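Local structure of uncharacterized protein YycE (Bacillus subtilis, 1TWU) at residues Ile26-Glu30 / Glu31-Leu35; Thr95-Leu98 / Lys99-Tyr103. The protein is of unknown function but belongs to the vicinal oxygen chelate superfamily and is a putative relative of glyoxalase and fosfomycin resistance proteins. All coordinates share one frame; numbering follows the deposited sequence.

Contact 1: Ile26-Glu30 / Glu31-Leu35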
loop_
_atom_site.group_PDB
_atom_site.type_symbol
_atom_site.label_atom_id
_atom_site.label_comp_id
_atom_site.label_asym_id
_atom_site.label_seq_id
_atom_site.Cartn_x
_atom_site.Cartn_y
_atom_site.Cartn_z
ATOM N N ILE A 26 0.985 16.017 -3.956
ATOM C CA ILE A 26 2.396 16.373 -3.861
ATOM C C ILE A 26 2.681 17.244 -2.633
ATOM O O ILE A 26 3.690 17.052 -1.944
ATOM C CB ILE A 26 2.864 17.097 -5.141
ATOM C CG1 ILE A 26 2.829 16.119 -6.313
ATOM C CG2 ILE A 26 4.267 17.649 -4.957
ATOM C CD1 ILE A 26 3.108 16.751 -7.655
ATOM N N ARG A 27 1.793 18.196 -2.356
ATOM C CA ARG A 27 1.962 19.060 -1.195
ATOM C C ARG A 27 1.950 18.250 0.102
ATOM O O ARG A 27 2.761 18.484 0.997
ATOM C CB ARG A 27 0.862 20.119 -1.138
ATOM C CG ARG A 27 0.922 20.970 0.127
ATOM C CD ARG A 27 -0.052 22.125 0.061
ATOM N NE ARG A 27 0.081 23.062 1.178
ATOM C CZ ARG A 27 -0.538 22.942 2.348
ATOM N NH1 ARG A 27 -1.346 21.920 2.581
ATOM N NH2 ARG A 27 -0.367 23.869 3.280
ATOM N N PHE A 28 1.031 17.295 0.200
ATOM C CA PHE A 28 0.922 16.465 1.395
ATOM C C PHE A 28 2.134 15.557 1.579
ATOM O O PHE A 28 2.757 15.541 2.648
ATOM C CB PHE A 28 -0.336 15.590 1.323
ATOM C CG PHE A 28 -0.503 14.658 2.506
ATOM C CD1 PHE A 28 -1.064 15.110 3.700
ATOM C CD2 PHE A 28 -0.085 13.330 2.429
ATOM C CE1 PHE A 28 -1.205 14.253 4.801
ATOM C CE2 PHE A 28 -0.220 12.470 3.520
ATOM C CZ PHE A 28 -0.782 12.933 4.709
ATOM N N TYR A 29 2.462 14.798 0.535
ATOM C CA TYR A 29 3.570 13.845 0.593
ATOM C C TYR A 29 4.973 14.411 0.508
ATOM O O TYR A 29 5.871 13.948 1.214
ATOM C CB TYR A 29 3.379 12.766 -0.481
ATOM C CG TYR A 29 2.250 11.843 -0.133
ATOM C CD1 TYR A 29 2.423 10.824 0.799
ATOM C CD2 TYR A 29 0.969 12.049 -0.655
ATOM C CE1 TYR A 29 1.340 10.029 1.213
ATOM C CE2 TYR A 29 -0.122 11.266 -0.249
ATOM C CZ TYR A 29 0.069 10.261 0.685
ATOM O OH TYR A 29 -1.000 9.507 1.105
ATOM N N GLU A 30 5.172 15.408 -0.339
ATOM C CA GLU A 30 6.497 15.967 -0.472
ATOM C C GLU A 30 6.729 17.096 0.523
ATOM O O GLU A 30 7.735 17.106 1.231
ATOM C CB GLU A 30 6.720 16.453 -1.899
ATOM C CG GLU A 30 8.114 16.169 -2.391
ATOM C CD GLU A 30 8.349 16.656 -3.802
ATOM O OE1 GLU A 30 7.442 16.496 -4.654
ATOM O OE2 GLU A 30 9.451 17.184 -4.062
ATOM N N GLU A 31 5.798 18.039 0.586
ATOM C CA GLU A 31 5.931 19.149 1.518
ATOM C C GLU A 31 5.548 18.743 2.935
ATOM O O GLU A 31 6.153 19.198 3.903
ATOM C CB GLU A 31 5.049 20.320 1.107
ATOM C CG GLU A 31 5.366 20.924 -0.237
ATOM C CD GLU A 31 4.684 22.275 -0.418
ATOM O OE1 GLU A 31 4.384 22.645 -1.580
ATOM O OE2 GLU A 31 4.456 22.972 0.605
ATOM N N GLY A 32 4.539 17.892 3.055
ATOM C CA GLY A 32 4.095 17.470 4.366
ATOM C C GLY A 32 4.959 16.410 5.002
ATOM O O GLY A 32 5.608 16.659 6.018
ATOM N N LEU A 33 4.960 15.218 4.414
ATOM C CA LEU A 33 5.749 14.112 4.940
ATOM C C LEU A 33 7.225 14.238 4.632
ATOM O O LEU A 33 8.056 13.633 5.306
ATOM C CB LEU A 33 5.255 12.784 4.377
ATOM C CG LEU A 33 3.941 12.282 4.957
ATOM C CD1 LEU A 33 3.607 10.918 4.358
ATOM C CD2 LEU A 33 4.075 12.193 6.472
ATOM N N CYS A 34 7.549 15.020 3.610
ATOM C CA CYS A 34 8.933 15.187 3.198
ATOM C C CYS A 34 9.488 13.873 2.666
ATOM O O CYS A 34 10.602 13.464 2.999
ATOM C CB CYS A 34 9.792 15.696 4.357
ATOM S SG CYS A 34 9.523 17.445 4.729
ATOM N N LEU A 35 8.679 13.196 1.860
ATOM C CA LEU A 35 9.106 11.962 1.223
ATOM C C LEU A 35 9.872 12.462 0.007
ATOM O O LEU A 35 9.515 13.484 -0.587
ATOM C CB LEU A 35 7.904 11.122 0.773
ATOM C CG LEU A 35 6.948 10.618 1.858
ATOM C CD1 LEU A 35 6.031 9.566 1.255
ATOM C CD2 LEU A 35 7.734 10.018 3.010
HETATM O O HOH W 1 2.225 24.813 0.756
#

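Contact 2: Thr95-Leu98 / Lys99-Tyr103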
loop_
_atom_site.group_PDB
_atom_site.type_symbol
_atom_site.label_atom_id
_atom_site.label_comp_id
_atom_site.label_asym_id
_atom_site.label_seq_id
_atom_site.Cartn_x
_atom_site.Cartn_y
_atom_site.Cartn_z
ATOM N N THR A 95 2.998 14.947 12.862
ATOM C CA THR A 95 1.547 15.091 12.869
ATOM C C THR A 95 1.137 16.548 13.100
ATOM O O THR A 95 0.114 17.003 12.589
ATOM C CB THR A 95 0.896 14.205 13.956
ATOM O OG1 THR A 95 1.449 14.534 15.233
ATOM C CG2 THR A 95 1.136 12.728 13.659
ATOM N N SER A 96 1.948 17.275 13.865
ATOM C CA SER A 96 1.677 18.675 14.163
ATOM C C SER A 96 1.890 19.544 12.934
ATOM O O SER A 96 1.143 20.488 12.686
ATOM C CB SER A 96 2.587 19.157 15.286
ATOM O OG SER A 96 2.358 20.525 15.549
ATOM N N LYS A 97 2.924 19.221 12.169
ATOM C CA LYS A 97 3.238 19.954 10.951
ATOM C C LYS A 97 2.114 19.783 9.923
ATOM O O LYS A 97 1.721 20.735 9.251
ATOM C CB LYS A 97 4.561 19.440 10.370
ATOM C CG LYS A 97 4.941 20.066 9.035
ATOM C CD LYS A 97 6.211 19.450 8.472
ATOM C CE LYS A 97 6.535 20.024 7.103
ATOM N NZ LYS A 97 7.769 19.430 6.512
ATOM N N LEU A 98 1.597 18.561 9.810
ATOM C CA LEU A 98 0.527 18.261 8.863
ATOM C C LEU A 98 -0.778 18.975 9.215
ATOM O O LEU A 98 -1.480 19.466 8.332
ATOM C CB LEU A 98 0.297 16.743 8.788
ATOM C CG LEU A 98 1.463 15.916 8.219
ATOM C CD1 LEU A 98 1.114 14.443 8.298
ATOM C CD2 LEU A 98 1.764 16.326 6.783
ATOM N N LYS A 99 -1.106 19.032 10.503
ATOM C CA LYS A 99 -2.327 19.704 10.938
ATOM C C LYS A 99 -2.201 21.215 10.728
ATOM O O LYS A 99 -3.172 21.885 10.370
ATOM C CB LYS A 99 -2.614 19.395 12.416
ATOM C CG LYS A 99 -2.803 17.911 12.707
ATOM C CD LYS A 99 -3.165 17.654 14.152
ATOM C CE LYS A 99 -4.560 18.146 14.462
ATOM N NZ LYS A 99 -4.996 17.759 15.838
ATOM N N HIS A 100 -1.001 21.748 10.940
ATOM C CA HIS A 100 -0.772 23.173 10.754
ATOM C C HIS A 100 -0.755 23.530 9.274
ATOM O O HIS A 100 -0.945 24.695 8.902
ATOM C CB HIS A 100 0.530 23.593 11.436
ATOM C CG HIS A 100 0.457 23.544 12.932
ATOM N ND1 HIS A 100 1.442 24.056 13.749
ATOM C CD2 HIS A 100 -0.495 23.045 13.760
ATOM C CE1 HIS A 100 1.102 23.877 15.014
ATOM N NE2 HIS A 100 -0.070 23.265 15.048
ATOM N N MET A 101 -0.535 22.522 8.429
ATOM C CA MET A 101 -0.548 22.722 6.985
ATOM C C MET A 101 -2.002 22.664 6.508
ATOM O O MET A 101 -2.300 23.010 5.368
ATOM C CB MET A 101 0.296 21.655 6.271
ATOM C CG MET A 101 1.801 21.914 6.335
ATOM S SD MET A 101 2.757 20.625 5.558
ATOM C CE MET A 101 2.602 21.100 3.906
ATOM N N GLY A 102 -2.902 22.225 7.387
ATOM C CA GLY A 102 -4.312 22.166 7.035
ATOM C C GLY A 102 -4.973 20.797 6.975
ATOM O O GLY A 102 -6.179 20.709 6.742
ATOM N N TYR A 103 -4.207 19.732 7.193
ATOM C CA TYR A 103 -4.758 18.384 7.138
ATOM C C TYR A 103 -5.449 17.974 8.436
ATOM O O TYR A 103 -4.962 18.255 9.523
ATOM C CB TYR A 103 -3.647 17.405 6.749
ATOM C CG TYR A 103 -3.018 17.793 5.425
ATOM C CD1 TYR A 103 -3.748 17.696 4.236
ATOM C CD2 TYR A 103 -1.733 18.344 5.370
ATOM C CE1 TYR A 103 -3.224 18.143 3.026
ATOM C CE2 TYR A 103 -1.195 18.797 4.164
ATOM C CZ TYR A 103 -1.950 18.697 2.995
ATOM O OH TYR A 103 -1.459 19.176 1.801
#

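Contact 1: Ile26-Glu30 / Glu31-Leu35
Leu33 CD1 and Leu35 CD1 both touch the CD1 side of the Tyr29 ring, each 3.8 Å from Tyr29 CD1. Leu35 comes in at the ring edge, near its plane, and with Tyr29 CG anti to its carbonyl carbon (chi1 -71°) the ring runs beside both leucines, pointing the same way. The backbone fixes this pairing. Leu35 N gives a nearly straight bond (171°) to Tyr29 O, and Leu33 N reaches Phe28 O at 2.8 Å, five residues back, as the helix widens into a pi-type turn. Cys34, at positive phi, turns the chain out of the helix, its CA 3.0 Å from Glu30 O in a CH...O contact. A water accepts from Arg27 NE at 2.8 Å and donates to Glu31 OE2 at 2.9 Å, joining charges that make no direct salt bridge; the Arg27 guanidinium goes on to Tyr103 OH and Met101 O. Tyr29 OH bonds Asp122, and Glu30 pairs with Arg37. Helix 22-32 thus ends between two sheets: Ile26 and Leu35 meet Phe52 of strand 47-53, Tyr29 and Phe28 press on Ile128 of strand 127-131, and Leu33 packs on helix 88-100, while Leu33 O bonds Ser7 of the second subunit.

Contact 2: Thr95-Leu98 / Lys99-Tyr103
With CG anti to the carbonyl carbon (chi1 -69°), the His100 imidazole swings back along the helix until one face lies over Ser96 O. That oxygen stands 3.0 Å above the ring plane, offset toward the rim, and also accepts the backbone N of His100. Ser96 takes a different rotamer, OG anti to its own N (chi1 178°), which brings OG to 3.6 Å from His100 CE1. One residue on, Lys97 is extended throughout, and Met101 lies alongside it, pointing the same way; Met101 SD touches Lys97 CE at 4.1 Å, so the thioether rests against the aliphatic part of the lysine while Lys97 NZ goes on to Glu31 O. Lys99 folds its CG over Thr95 O and carries its NZ to a salt bridge with Glu105.

The chain leaves the helix by a Schellman motif. Gly102, at positive phi, makes the reversal, and Tyr103 N bonds back to Leu98 O at 3.0 Å. Met101 N adds a weak bond to the same oxygen. The Tyr103 side chain turns back toward the last helical turn: CD2 comes within 3.2 Å of Leu98 O and 4.3 Å from Leu98 CD2. The Tyr103 ring meets Phe28 edge-to-face, and Leu98 packs on Phe28, Leu33 and Phe130.

The chemistry is that of a helix C-terminus in which Leu98 O is drawn into the turn, taking the amide of Tyr103 and, weakly, that of Met101. Ser96 O keeps its helical bond and is covered by an imidazole face. The negative end of the helix dipole probably favours positive charge near it, and would tend to stabilise a protonated His100.

In the fold
Contacts 1 and 2 are the C-terminal ends of the two equivalent helices, 22-32 and 88-100, of a duplicated alpha-beta fold, and they touch each other directly, their centres about 11 Å apart. Contact 1 lies nearer the middle of the chain and is more buried, with aromatic and leucine side chains packed between sheets and a second subunit at its end. Contact 2 is more peripheral, with exposed Lys99, His100 and Gly102, and no other subunit reaches it. Their exits differ too: a pi-type widening before Cys34 in one, a Schellman turn at Gly102 in the other. Two side chains, Arg27 and Lys97, cross between the helix ends, each reaching backbone or hydroxyl oxygens of the other.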